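Poly(Beta-D-mannuronate) lyase (Pseudopedobacter saltans, PDB 7O79) probably cleaves poly(beta-D-mannuronate) chains of alginate by beta-elimination, as a beta-helical polysaccharide lyase of family PL6. Local coordinates at residues 138-143 / 167-172; 202-207 / 226-231; 133-138 / 161-166; 88-93 / 115-120. All blocks are in the same frame, centred on the assembly; numbering follows the deposited sequence.

Contact 1 of 4, residues 138-143 / 167-172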
loop_
_atom_site.group_PDB
_atom_site.type_symbol
_atom_site.label_atom_id
_atom_site.label_comp_id
_atom_site.label_asym_id
_atom_site.label_seq_id
_atom_site.Cartn_x
_atom_site.Cartn_y
_atom_site.Cartn_z
ATOM N N ASN A 138 4.738 15.429 -4.354
ATOM C CA ASN A 138 3.869 16.412 -3.727
ATOM C C ASN A 138 2.590 16.689 -4.511
ATOM O O ASN A 138 1.836 17.591 -4.130
ATOM C CB ASN A 138 4.645 17.711 -3.462
ATOM C CG ASN A 138 4.930 18.516 -4.727
ATOM O OD1 ASN A 138 4.595 18.108 -5.837
ATOM N ND2 ASN A 138 5.516 19.695 -4.546
ATOM N N ASN A 139 2.300 15.921 -5.558
ATOM C CA ASN A 139 1.121 16.128 -6.392
ATOM C C ASN A 139 0.131 14.980 -6.228
ATOM O O ASN A 139 0.412 13.957 -5.594
ATOM C CB ASN A 139 1.509 16.269 -7.868
ATOM C CG ASN A 139 2.224 15.028 -8.411
ATOM O OD1 ASN A 139 2.858 14.285 -7.661
ATOM N ND2 ASN A 139 2.103 14.797 -9.714
ATOM N N MET A 140 -1.037 15.164 -6.842
ATOM C CA MET A 140 -2.098 14.172 -6.845
ATOM C C MET A 140 -1.618 12.867 -7.488
ATOM O O MET A 140 -0.634 12.843 -8.228
ATOM C CB MET A 140 -3.318 14.717 -7.596
ATOM C CG MET A 140 -4.172 15.765 -6.844
ATOM S SD MET A 140 -4.293 15.600 -5.034
ATOM C CE MET A 140 -5.345 14.170 -4.883
ATOM N N GLN A 141 -2.344 11.763 -7.183
ATOM C CA GLN A 141 -2.133 10.377 -7.630
ATOM C C GLN A 141 -1.231 9.620 -6.665
ATOM O O GLN A 141 -0.280 10.184 -6.111
ATOM C CB GLN A 141 -1.576 10.317 -9.058
ATOM C CG GLN A 141 -2.600 10.789 -10.066
ATOM C CD GLN A 141 -3.771 9.832 -10.137
ATOM O OE1 GLN A 141 -4.847 10.105 -9.619
ATOM N NE2 GLN A 141 -3.612 8.781 -10.936
ATOM N N PRO A 142 -1.519 8.347 -6.430
ATOM C CA PRO A 142 -0.649 7.539 -5.568
ATOM C C PRO A 142 0.791 7.547 -6.071
ATOM O O PRO A 142 1.060 7.726 -7.263
ATOM C CB PRO A 142 -1.262 6.137 -5.650
ATOM C CG PRO A 142 -2.675 6.338 -6.103
ATOM C CD PRO A 142 -2.698 7.617 -6.920
ATOM N N LEU A 143 1.726 7.379 -5.137
ATOM C CA LEU A 143 3.120 7.221 -5.531
ATOM C C LEU A 143 3.302 5.929 -6.331
ATOM O O LEU A 143 3.882 5.927 -7.429
ATOM C CB LEU A 143 4.006 7.246 -4.282
ATOM C CG LEU A 143 5.487 7.553 -4.495
ATOM C CD1 LEU A 143 6.081 8.230 -3.266
ATOM C CD2 LEU A 143 6.269 6.293 -4.844
ATOM N N THR A 167 -0.441 16.733 2.530
ATOM C CA THR A 167 -1.592 17.612 2.238
ATOM C C THR A 167 -2.800 16.681 2.316
ATOM O O THR A 167 -2.772 15.576 1.734
ATOM C CB THR A 167 -1.566 18.334 0.882
ATOM O OG1 THR A 167 -1.846 17.401 -0.180
ATOM C CG2 THR A 167 -0.223 19.039 0.621
ATOM N N PRO A 168 -3.864 17.072 3.022
ATOM C CA PRO A 168 -5.009 16.154 3.159
ATOM C C PRO A 168 -5.835 16.105 1.876
ATOM O O PRO A 168 -6.871 16.755 1.723
ATOM C CB PRO A 168 -5.782 16.747 4.339
ATOM C CG PRO A 168 -5.416 18.224 4.351
ATOM C CD PRO A 168 -4.038 18.338 3.758
ATOM N N ASP A 169 -5.356 15.312 0.911
ATOM C CA ASP A 169 -5.998 15.175 -0.400
ATOM C C ASP A 169 -6.099 13.695 -0.737
ATOM O O ASP A 169 -5.104 13.103 -1.166
ATOM C CB ASP A 169 -5.216 15.901 -1.490
ATOM C CG ASP A 169 -5.197 17.390 -1.295
ATOM O OD1 ASP A 169 -6.122 18.050 -1.800
ATOM O OD2 ASP A 169 -4.245 17.893 -0.650
ATOM N N ASN A 170 -7.288 13.117 -0.567
ATOM C CA ASN A 170 -7.524 11.739 -0.983
ATOM C C ASN A 170 -7.031 11.497 -2.407
ATOM O O ASN A 170 -7.349 12.251 -3.331
ATOM C CB ASN A 170 -9.011 11.406 -0.888
ATOM C CG ASN A 170 -9.257 9.922 -0.782
ATOM O OD1 ASN A 170 -8.547 9.216 -0.076
ATOM N ND2 ASN A 170 -10.256 9.437 -1.496
ATOM N N GLY A 171 -6.272 10.423 -2.584
ATOM C CA GLY A 171 -5.592 10.192 -3.834
ATOM C C GLY A 171 -4.115 10.480 -3.795
ATOM O O GLY A 171 -3.484 10.497 -4.849
ATOM N N ARG A 172 -3.542 10.699 -2.616
ATOM C CA ARG A 172 -2.095 10.808 -2.438
ATOM C C ARG A 172 -1.579 9.702 -1.519
ATOM O O ARG A 172 -0.766 9.937 -0.621
ATOM C CB ARG A 172 -1.714 12.197 -1.921
ATOM C CG ARG A 172 -2.064 13.314 -2.915
ATOM C CD ARG A 172 -1.434 14.643 -2.485
ATOM N NE ARG A 172 0.014 14.498 -2.447
ATOM C CZ ARG A 172 0.767 14.790 -1.396
ATOM N NH1 ARG A 172 0.198 15.255 -0.286
ATOM N NH2 ARG A 172 2.086 14.592 -1.448
HETATM O O HOH W 1 1.995 12.679 -3.686
#
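The guanidinium of R172 meets two consecutive backbone carbonyls across the contact: N138 O lies over one face, displaced toward the rim, while N139 O sits at the edge, where T167 N is also found. NE of R172 donates to N139 O at 3.2 Å; the bond stays close to the guanidinium plane but comes down on the carbonyl from above, 69° out of its plane. A water adds a second link, donating to N139 O and accepting from NH2 of R172. The bend at chi3 (61°) is what brings NE to this carbonyl, and beyond it NH1 donates to P165 O. M140 crosses R172 at about a right angle, its SD 3.8 Å from CG of R172, and folds on until CE lies 3.2 Å from N170 O. Q141 N makes a weak hydrogen bond of 2.9 Å to G171 O. An alanine in place of R172 would probably leave N139 O and P165 O without these donors and open a gap beside the sulphur of M140. The arginine's charge is probably balanced largely by carbonyl oxygens, a water and, weakly, T167 OG1, so one long side chain fastens together two loops of successive coils that lack regular hydrogen-bonded pairing.

Contact 2 of 4, residues 202-207 / 226-231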
loop_
_atom_site.group_PDB
_atom_site.type_symbol
_atom_site.label_atom_id
_atom_site.label_comp_id
_atom_site.label_asym_id
_atom_site.label_seq_id
_atom_site.Cartn_x
_atom_site.Cartn_y
_atom_site.Cartn_z
ATOM N N ARG A 202 8.266 9.474 7.268
ATOM C CA ARG A 202 7.517 10.686 6.997
ATOM C C ARG A 202 6.908 10.676 5.589
ATOM O O ARG A 202 6.909 11.655 4.913
ATOM C CB ARG A 202 8.350 11.931 7.285
ATOM C CG ARG A 202 8.516 12.141 8.766
ATOM C CD ARG A 202 9.804 12.820 9.158
ATOM N NE ARG A 202 9.740 13.265 10.546
ATOM C CZ ARG A 202 10.245 12.649 11.611
ATOM N NH1 ARG A 202 10.910 11.526 11.530
ATOM N NH2 ARG A 202 10.086 13.193 12.785
ATOM N N ALA A 203 6.372 9.535 5.196
ATOM C CA ALA A 203 5.772 9.330 3.873
ATOM C C ALA A 203 4.292 9.702 3.891
ATOM O O ALA A 203 3.419 8.930 3.480
ATOM C CB ALA A 203 5.977 7.892 3.413
ATOM N N HIS A 204 4.018 10.916 4.378
ATOM C CA HIS A 204 2.653 11.314 4.716
ATOM C C HIS A 204 1.716 11.207 3.526
ATOM O O HIS A 204 0.695 10.521 3.593
ATOM C CB HIS A 204 2.626 12.747 5.266
ATOM C CG HIS A 204 3.566 12.984 6.406
ATOM N ND1 HIS A 204 3.754 12.065 7.414
ATOM C CD2 HIS A 204 4.347 14.047 6.718
ATOM C CE1 HIS A 204 4.624 12.540 8.288
ATOM N NE2 HIS A 204 5.005 13.738 7.885
ATOM N N GLY A 205 2.022 11.929 2.445
ATOM C CA GLY A 205 1.064 12.037 1.356
ATOM C C GLY A 205 -0.242 12.616 1.869
ATOM O O GLY A 205 -0.268 13.652 2.541
ATOM N N GLU A 206 -1.341 11.912 1.594
ATOM C CA GLU A 206 -2.670 12.336 2.025
ATOM C C GLU A 206 -2.887 12.247 3.529
ATOM O O GLU A 206 -3.873 12.812 4.019
ATOM C CB GLU A 206 -3.744 11.502 1.314
ATOM C CG GLU A 206 -3.769 10.038 1.758
ATOM C CD GLU A 206 -4.783 9.217 0.993
ATOM O OE1 GLU A 206 -5.417 8.323 1.602
ATOM O OE2 GLU A 206 -4.952 9.465 -0.217
ATOM N N GLY A 207 -2.017 11.563 4.269
ATOM C CA GLY A 207 -2.196 11.462 5.714
ATOM C C GLY A 207 -3.464 10.743 6.113
ATOM O O GLY A 207 -4.108 11.111 7.108
ATOM N N ILE A 226 7.733 4.734 9.823
ATOM C CA ILE A 226 8.261 5.590 10.880
ATOM C C ILE A 226 7.641 6.976 10.746
ATOM O O ILE A 226 7.757 7.618 9.692
ATOM C CB ILE A 226 9.793 5.666 10.828
ATOM C CG1 ILE A 226 10.399 4.284 11.115
ATOM C CG2 ILE A 226 10.305 6.676 11.853
ATOM C CD1 ILE A 226 11.924 4.271 11.104
ATOM N N SER A 227 6.942 7.411 11.797
ATOM C CA SER A 227 6.485 8.800 11.949
ATOM C C SER A 227 5.699 9.294 10.732
ATOM O O SER A 227 5.964 10.371 10.186
ATOM C CB SER A 227 7.681 9.718 12.229
ATOM O OG SER A 227 7.267 11.059 12.433
ATOM N N THR A 228 4.707 8.512 10.308
ATOM C CA THR A 228 3.972 8.806 9.081
ATOM C C THR A 228 2.491 8.971 9.374
ATOM O O THR A 228 1.893 8.144 10.075
ATOM C CB THR A 228 4.178 7.712 8.020
ATOM O OG1 THR A 228 5.577 7.569 7.746
ATOM C CG2 THR A 228 3.417 8.050 6.721
ATOM N N LYS A 229 1.907 10.039 8.831
ATOM C CA LYS A 229 0.484 10.271 9.009
ATOM C C LYS A 229 -0.303 9.225 8.224
ATOM O O LYS A 229 0.088 8.833 7.119
ATOM C CB LYS A 229 0.118 11.671 8.535
ATOM C CG LYS A 229 0.760 12.828 9.322
ATOM C CD LYS A 229 0.253 14.148 8.739
ATOM C CE LYS A 229 1.004 15.339 9.327
ATOM N NZ LYS A 229 0.855 15.331 10.817
ATOM N N GLY A 230 -1.411 8.774 8.794
ATOM C CA GLY A 230 -2.213 7.743 8.162
ATOM C C GLY A 230 -1.889 6.366 8.694
ATOM O O GLY A 230 -1.115 6.191 9.642
ATOM N N GLY A 231 -2.500 5.359 8.053
ATOM C CA GLY A 231 -2.324 3.979 8.457
ATOM C C GLY A 231 -2.258 3.049 7.259
ATOM O O GLY A 231 -2.377 3.476 6.105
HETATM O O HOH W 2 -1.333 8.486 4.321
#
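At a turn of the parallel beta-helix, H204 begins a type II' beta turn, H204 to G207, and its ring is fixed against K229 on the next coil. The backbone N of K229 donates to ND1 of H204 at 3.1 Å in a nearly straight bond (172°), arriving 25° out of the ring plane. CG of K229 lies over one face of the imidazole in a CH-pi contact, 4.0 Å from the ring centroid, and R202 O covers the centre of the opposite face. S227 O comes up at the edge, 3.2 Å from CE1 of H204. The ring is thus bounded on both faces and held by its nitrogen.

Upstream, I226 O takes two donors: R202 N at 3.1 Å and T228 OG1 at 2.9 Å. With OG1 of T228 anti to its own carbonyl carbon (chi1 -57°), the hydroxyl can also accept a weak bond from A203 N. S227 OG stands 3.4 Å above the centre of the R202 guanidinium. Farther along the chain, the CA of G207 packs 3.7 Å from CB of K229, and a CB on G207 would sit tightly against it.

K229 leads on to neighbouring turns, its ammonium forming a salt bridge with E252, a hydrogen bond to K253 O and a cation-pi contact with Y166. The whole contact joins the loop between strands 194-201 and 209-214 to the equivalent connection between strands 219-226 and 230-236.

Contact 3 of 4, residues 133-138 / 161-166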
loop_
_atom_site.group_PDB
_atom_site.type_symbol
_atom_site.label_atom_id
_atom_site.label_comp_id
_atom_site.label_asym_id
_atom_site.label_seq_id
_atom_site.Cartn_x
_atom_site.Cartn_y
_atom_site.Cartn_z
ATOM N N SER A 133 14.412 4.216 -4.409
ATOM C CA SER A 133 14.167 5.274 -3.432
ATOM C C SER A 133 13.279 6.351 -4.035
ATOM O O SER A 133 13.432 6.719 -5.201
ATOM C CB SER A 133 15.468 5.933 -2.939
ATOM O OG SER A 133 16.255 5.030 -2.197
ATOM N N PHE A 134 12.375 6.878 -3.212
ATOM C CA PHE A 134 11.369 7.834 -3.651
ATOM C C PHE A 134 11.234 8.926 -2.603
ATOM O O PHE A 134 10.921 8.646 -1.442
ATOM C CB PHE A 134 10.029 7.126 -3.898
ATOM C CG PHE A 134 10.145 5.926 -4.803
ATOM C CD1 PHE A 134 10.089 6.087 -6.179
ATOM C CD2 PHE A 134 10.402 4.667 -4.290
ATOM C CE1 PHE A 134 10.209 5.016 -7.027
ATOM C CE2 PHE A 134 10.528 3.575 -5.130
ATOM C CZ PHE A 134 10.432 3.747 -6.511
ATOM N N LYS A 135 11.468 10.170 -3.009
ATOM C CA LYS A 135 11.505 11.273 -2.061
ATOM C C LYS A 135 10.787 12.499 -2.610
ATOM O O LYS A 135 11.099 12.965 -3.710
ATOM C CB LYS A 135 12.951 11.640 -1.715
ATOM C CG LYS A 135 13.011 12.781 -0.705
ATOM C CD LYS A 135 14.432 13.161 -0.335
ATOM C CE LYS A 135 14.435 14.236 0.747
ATOM N NZ LYS A 135 13.868 15.507 0.228
ATOM N N GLY A 136 9.832 13.024 -1.844
ATOM C CA GLY A 136 9.327 14.360 -2.081
ATOM C C GLY A 136 8.123 14.505 -2.996
ATOM O O GLY A 136 7.770 15.642 -3.334
ATOM N N LYS A 137 7.467 13.415 -3.402
ATOM C CA LYS A 137 6.311 13.566 -4.282
ATOM C C LYS A 137 5.248 14.437 -3.616
ATOM O O LYS A 137 4.898 14.233 -2.446
ATOM C CB LYS A 137 5.723 12.209 -4.646
ATOM C CG LYS A 137 4.616 12.311 -5.685
ATOM C CD LYS A 137 3.894 10.982 -5.893
ATOM C CE LYS A 137 3.288 10.928 -7.272
ATOM N NZ LYS A 137 1.908 11.538 -7.272
ATOM N N ASN A 138 4.738 15.429 -4.354
ATOM C CA ASN A 138 3.869 16.412 -3.727
ATOM C C ASN A 138 2.590 16.689 -4.511
ATOM O O ASN A 138 1.836 17.591 -4.130
ATOM C CB ASN A 138 4.645 17.711 -3.462
ATOM C CG ASN A 138 4.930 18.516 -4.727
ATOM O OD1 ASN A 138 4.595 18.108 -5.837
ATOM N ND2 ASN A 138 5.516 19.695 -4.546
ATOM N N PHE A 161 10.700 5.035 0.953
ATOM C CA PHE A 161 9.760 6.120 0.660
ATOM C C PHE A 161 9.887 7.170 1.757
ATOM O O PHE A 161 9.512 6.922 2.908
ATOM C CB PHE A 161 8.322 5.607 0.542
ATOM C CG PHE A 161 8.168 4.427 -0.391
ATOM C CD1 PHE A 161 8.390 3.134 0.056
ATOM C CD2 PHE A 161 7.817 4.627 -1.724
ATOM C CE1 PHE A 161 8.256 2.045 -0.795
ATOM C CE2 PHE A 161 7.674 3.542 -2.588
ATOM C CZ PHE A 161 7.909 2.245 -2.123
ATOM N N LYS A 162 10.388 8.348 1.393
ATOM C CA LYS A 162 10.860 9.325 2.359
ATOM C C LYS A 162 10.298 10.709 2.058
ATOM O O LYS A 162 10.323 11.152 0.907
ATOM C CB LYS A 162 12.383 9.396 2.348
ATOM C CG LYS A 162 12.949 10.439 3.291
ATOM C CD LYS A 162 14.458 10.511 3.188
ATOM C CE LYS A 162 15.086 10.997 4.493
ATOM N NZ LYS A 162 16.543 11.280 4.319
ATOM N N ASP A 163 9.846 11.400 3.108
ATOM C CA ASP A 163 9.453 12.813 3.040
ATOM C C ASP A 163 8.467 13.058 1.901
ATOM O O ASP A 163 8.736 13.793 0.945
ATOM C CB ASP A 163 10.665 13.739 2.888
ATOM C CG ASP A 163 11.668 13.609 4.019
ATOM O OD1 ASP A 163 11.271 13.339 5.169
ATOM O OD2 ASP A 163 12.866 13.812 3.757
ATOM N N ILE A 164 7.316 12.411 2.010
ATOM C CA ILE A 164 6.241 12.664 1.059
ATOM C C ILE A 164 5.390 13.729 1.744
ATOM O O ILE A 164 4.676 13.416 2.712
ATOM C CB ILE A 164 5.454 11.383 0.735
ATOM C CG1 ILE A 164 6.415 10.246 0.331
ATOM C CG2 ILE A 164 4.406 11.664 -0.351
ATOM C CD1 ILE A 164 7.332 10.534 -0.847
ATOM N N PRO A 165 5.487 14.999 1.339
ATOM C CA PRO A 165 4.867 16.069 2.135
ATOM C C PRO A 165 3.360 15.897 2.294
ATOM O O PRO A 165 2.652 15.439 1.394
ATOM C CB PRO A 165 5.222 17.346 1.364
ATOM C CG PRO A 165 5.596 16.912 0.010
ATOM C CD PRO A 165 6.155 15.515 0.135
ATOM N N TYR A 166 2.884 16.256 3.481
ATOM C CA TYR A 166 1.494 16.065 3.849
ATOM C C TYR A 166 0.610 17.146 3.250
ATOM O O TYR A 166 0.877 18.338 3.426
ATOM C CB TYR A 166 1.370 16.085 5.366
ATOM C CG TYR A 166 -0.046 16.174 5.891
ATOM C CD1 TYR A 166 -0.996 15.212 5.550
ATOM C CD2 TYR A 166 -0.418 17.187 6.780
ATOM C CE1 TYR A 166 -2.290 15.266 6.047
ATOM C CE2 TYR A 166 -1.706 17.248 7.290
ATOM C CZ TYR A 166 -2.634 16.283 6.931
ATOM O OH TYR A 166 -3.907 16.325 7.441
HETATM O O HOH W 3 13.839 16.873 3.310
#
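K162 N donates to F134 O at 2.9 Å, with the donor nearly along the C=O axis, the shorter and straighter of the two hydrogen bonds between 133-138 and 161-166. The following link is slacker: G136 N reaches K162 O over 3.4 Å in a weak hydrogen bond, and the CA of K135 closes on the same oxygen in a CA-H...O contact of 3.2 Å. Farther out, K135 and D163 run side by side. NZ of K135 stays 4.0 Å from OD2 of D163, beyond salt-bridge range, and a water spans the pair, donating to OD2 and accepting weakly from NZ.

On the other face of the strands F134 and F161 point the same way. Their planes are only 13° apart, but the rings are slid along each other and barely overlap; CD2 of F134 and CE2 of F161 approach to 3.4 Å. Past the strands, I164 fills the bend in the chain around G136: its CG2, anti to the backbone N, lies 3.4 Å from K137 O, and CD1 packs near G136 N. CD of P165 presses on K137 O at 3.1 Å, while its CG meets CB of N138. At G136 the backbone angles would jam any CB against the preceding carbonyl oxygen.

F200 on the next coil continues the phenylalanine row, its ring meeting F161 with planes about 20° apart. Such in-register stacking of like residues, phenylalanines on one face and the lysines K135 and K162 on the other, is a hallmark of parallel beta-helices.

Contact 4 of 4, residues 88-93 / 115-120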
loop_
_atom_site.group_PDB
_atom_site.type_symbol
_atom_site.label_atom_id
_atom_site.label_comp_id
_atom_site.label_asym_id
_atom_site.label_seq_id
_atom_site.Cartn_x
_atom_site.Cartn_y
_atom_site.Cartn_z
ATOM N N GLY A 88 0.005 10.821 -16.418
ATOM C CA GLY A 88 0.497 9.463 -16.604
ATOM C C GLY A 88 1.243 8.947 -15.390
ATOM O O GLY A 88 0.707 8.936 -14.291
ATOM N N SER A 89 2.478 8.489 -15.605
ATOM C CA SER A 89 3.325 7.960 -14.544
ATOM C C SER A 89 4.781 8.131 -14.947
ATOM O O SER A 89 5.125 8.057 -16.133
ATOM C CB SER A 89 3.028 6.478 -14.259
ATOM O OG SER A 89 3.886 5.977 -13.231
ATOM N N VAL A 90 5.643 8.372 -13.963
ATOM C CA VAL A 90 7.065 8.502 -14.289
ATOM C C VAL A 90 7.611 7.174 -14.806
ATOM O O VAL A 90 8.318 7.120 -15.818
ATOM C CB VAL A 90 7.852 9.001 -13.069
ATOM C CG1 VAL A 90 9.331 8.973 -13.340
ATOM C CG2 VAL A 90 7.394 10.409 -12.693
ATOM N N ILE A 91 7.294 6.085 -14.120
ATOM C CA ILE A 91 7.729 4.749 -14.506
ATOM C C ILE A 91 6.487 3.890 -14.683
ATOM O O ILE A 91 5.562 3.953 -13.862
ATOM C CB ILE A 91 8.675 4.148 -13.445
ATOM C CG1 ILE A 91 10.016 4.881 -13.469
ATOM C CG2 ILE A 91 8.886 2.653 -13.719
ATOM C CD1 ILE A 91 10.812 4.728 -12.223
ATOM N N GLN A 92 6.455 3.081 -15.738
ATOM C CA GLN A 92 5.265 2.283 -16.000
ATOM C C GLN A 92 5.627 0.871 -16.449
ATOM O O GLN A 92 6.406 0.692 -17.391
ATOM C CB GLN A 92 4.367 2.973 -17.030
ATOM C CG GLN A 92 2.991 2.339 -17.135
ATOM C CD GLN A 92 1.931 3.281 -17.692
ATOM O OE1 GLN A 92 2.010 4.502 -17.521
ATOM N NE2 GLN A 92 0.948 2.715 -18.387
ATOM N N PHE A 93 5.064 -0.129 -15.754
ATOM C CA PHE A 93 5.236 -1.545 -16.101
ATOM C C PHE A 93 4.045 -1.944 -16.964
ATOM O O PHE A 93 2.962 -2.215 -16.441
ATOM C CB PHE A 93 5.305 -2.425 -14.853
ATOM C CG PHE A 93 6.564 -2.242 -14.012
ATOM C CD1 PHE A 93 6.641 -1.231 -13.062
ATOM C CD2 PHE A 93 7.648 -3.107 -14.151
ATOM C CE1 PHE A 93 7.790 -1.061 -12.280
ATOM C CE2 PHE A 93 8.805 -2.951 -13.363
ATOM C CZ PHE A 93 8.873 -1.940 -12.427
ATOM N N THR A 115 -1.758 18.901 -10.906
ATOM C CA THR A 115 -1.202 18.189 -12.054
ATOM C C THR A 115 -0.812 16.797 -11.559
ATOM O O THR A 115 0.286 16.579 -11.036
ATOM C CB THR A 115 -0.015 18.948 -12.630
ATOM O OG1 THR A 115 -0.451 20.245 -13.057
ATOM C CG2 THR A 115 0.569 18.206 -13.832
ATOM N N GLY A 116 -1.735 15.848 -11.702
ATOM C CA GLY A 116 -1.554 14.515 -11.143
ATOM C C GLY A 116 -0.832 13.541 -12.062
ATOM O O GLY A 116 -1.023 13.549 -13.279
ATOM N N TYR A 117 -0.006 12.684 -11.451
ATOM C CA TYR A 117 0.547 11.497 -12.100
ATOM C C TYR A 117 1.154 10.563 -11.052
ATOM O O TYR A 117 1.576 11.004 -9.971
ATOM C CB TYR A 117 1.595 11.863 -13.161
ATOM C CG TYR A 117 2.704 12.835 -12.753
ATOM C CD1 TYR A 117 3.892 12.368 -12.199
ATOM C CD2 TYR A 117 2.600 14.199 -13.012
ATOM C CE1 TYR A 117 4.919 13.234 -11.850
ATOM C CE2 TYR A 117 3.634 15.077 -12.676
ATOM C CZ TYR A 117 4.796 14.586 -12.099
ATOM O OH TYR A 117 5.842 15.432 -11.760
ATOM N N TYR A 118 1.173 9.268 -11.370
ATOM C CA TYR A 118 1.850 8.325 -10.486
ATOM C C TYR A 118 3.360 8.496 -10.595
ATOM O O TYR A 118 3.880 9.075 -11.549
ATOM C CB TYR A 118 1.542 6.872 -10.844
ATOM C CG TYR A 118 0.112 6.424 -10.830
ATOM C CD1 TYR A 118 -0.676 6.530 -11.966
ATOM C CD2 TYR A 118 -0.443 5.838 -9.692
ATOM C CE1 TYR A 118 -1.989 6.095 -11.967
ATOM C CE2 TYR A 118 -1.762 5.398 -9.684
ATOM C CZ TYR A 118 -2.527 5.526 -10.820
ATOM O OH TYR A 118 -3.842 5.081 -10.822
ATOM N N TRP A 119 4.078 7.935 -9.627
ATOM C CA TRP A 119 5.507 7.785 -9.850
ATOM C C TRP A 119 5.838 6.402 -10.398
ATOM O O TRP A 119 6.678 6.278 -11.299
ATOM C CB TRP A 119 6.276 8.097 -8.564
ATOM C CG TRP A 119 6.544 9.586 -8.450
ATOM C CD1 TRP A 119 5.965 10.574 -9.192
ATOM C CD2 TRP A 119 7.439 10.237 -7.548
ATOM N NE1 TRP A 119 6.448 11.799 -8.814
ATOM C CE2 TRP A 119 7.354 11.619 -7.801
ATOM C CE3 TRP A 119 8.302 9.783 -6.547
ATOM C CZ2 TRP A 119 8.109 12.557 -7.099
ATOM C CZ3 TRP A 119 9.048 10.721 -5.837
ATOM C CH2 TRP A 119 8.951 12.092 -6.127
ATOM N N VAL A 120 5.137 5.363 -9.940
ATOM C CA VAL A 120 5.307 4.017 -10.473
ATOM C C VAL A 120 3.922 3.412 -10.642
ATOM O O VAL A 120 3.137 3.374 -9.687
ATOM C CB VAL A 120 6.175 3.125 -9.546
ATOM C CG1 VAL A 120 6.321 1.740 -10.135
ATOM C CG2 VAL A 120 7.546 3.752 -9.296
HETATM O O HOH W 4 -2.645 11.631 -14.955
#
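CG2 of V90 touches both CE1 of Y117 and CD1 of W119 at 3.8 Å, and with these rings it makes the tightly packed part of the contact. V90 and W119 lie side by side pointing the same way, whereas Y117 crosses V90 obliquely. Alongside these side chains three hydrogen bonds lace the parallel backbones. I91 N donates to W119 O at 2.9 Å, the shortest of them; the others run from Y118 N to G88 O and from V90 N to Y118 O. CG1 of V120 meets the edge of the F93 ring, 3.8 Å from CE1, and F93 is stacked with F68 and F122.

S89 is buried beside Y118. Its OG, anti to the backbone N (chi1 179°), donates to I91 O at 2.7 Å and lies 3.5 Å from CB of Y118. An alanine here would probably leave I91 O without that donor and open the small space that OG fills between CB of Y118 and W119 O.

The other end is looser and solvent-facing. G88 is exposed, and its N reaches the opposing segment through a water, which accepts from it at 3.1 Å and donates to G116 O at 3.0 Å.

Direct backbone bonds and apolar contacts thus run up to and through the corner, the serine hydroxyl tied back to its own strand; at the exposed end a water bridge adds to the direct bond of G88 O.

All four contacts join neighbouring coils of the same beta-helix, but the means change with position. Contact 4 is the buried one, relying on backbone pairing and interior side chains, whereas contacts 1, 2 and 3 are partly buried and mix core packing with polar groups nearer the surface. Contacts 1 and 3 hold the same two coils, share N138 and meet where R172 reaches P165 O. Regular parallel pairing marks contacts 3 and 4; contacts 1 and 2 keep isolated backbone bonds and add side-chain-to-backbone ones in the connecting loops. E206 ties contact 2 to contact 1 through the backbone of G171 and R172, and K137 of contact 3 bonds to Y117 O of contact 4.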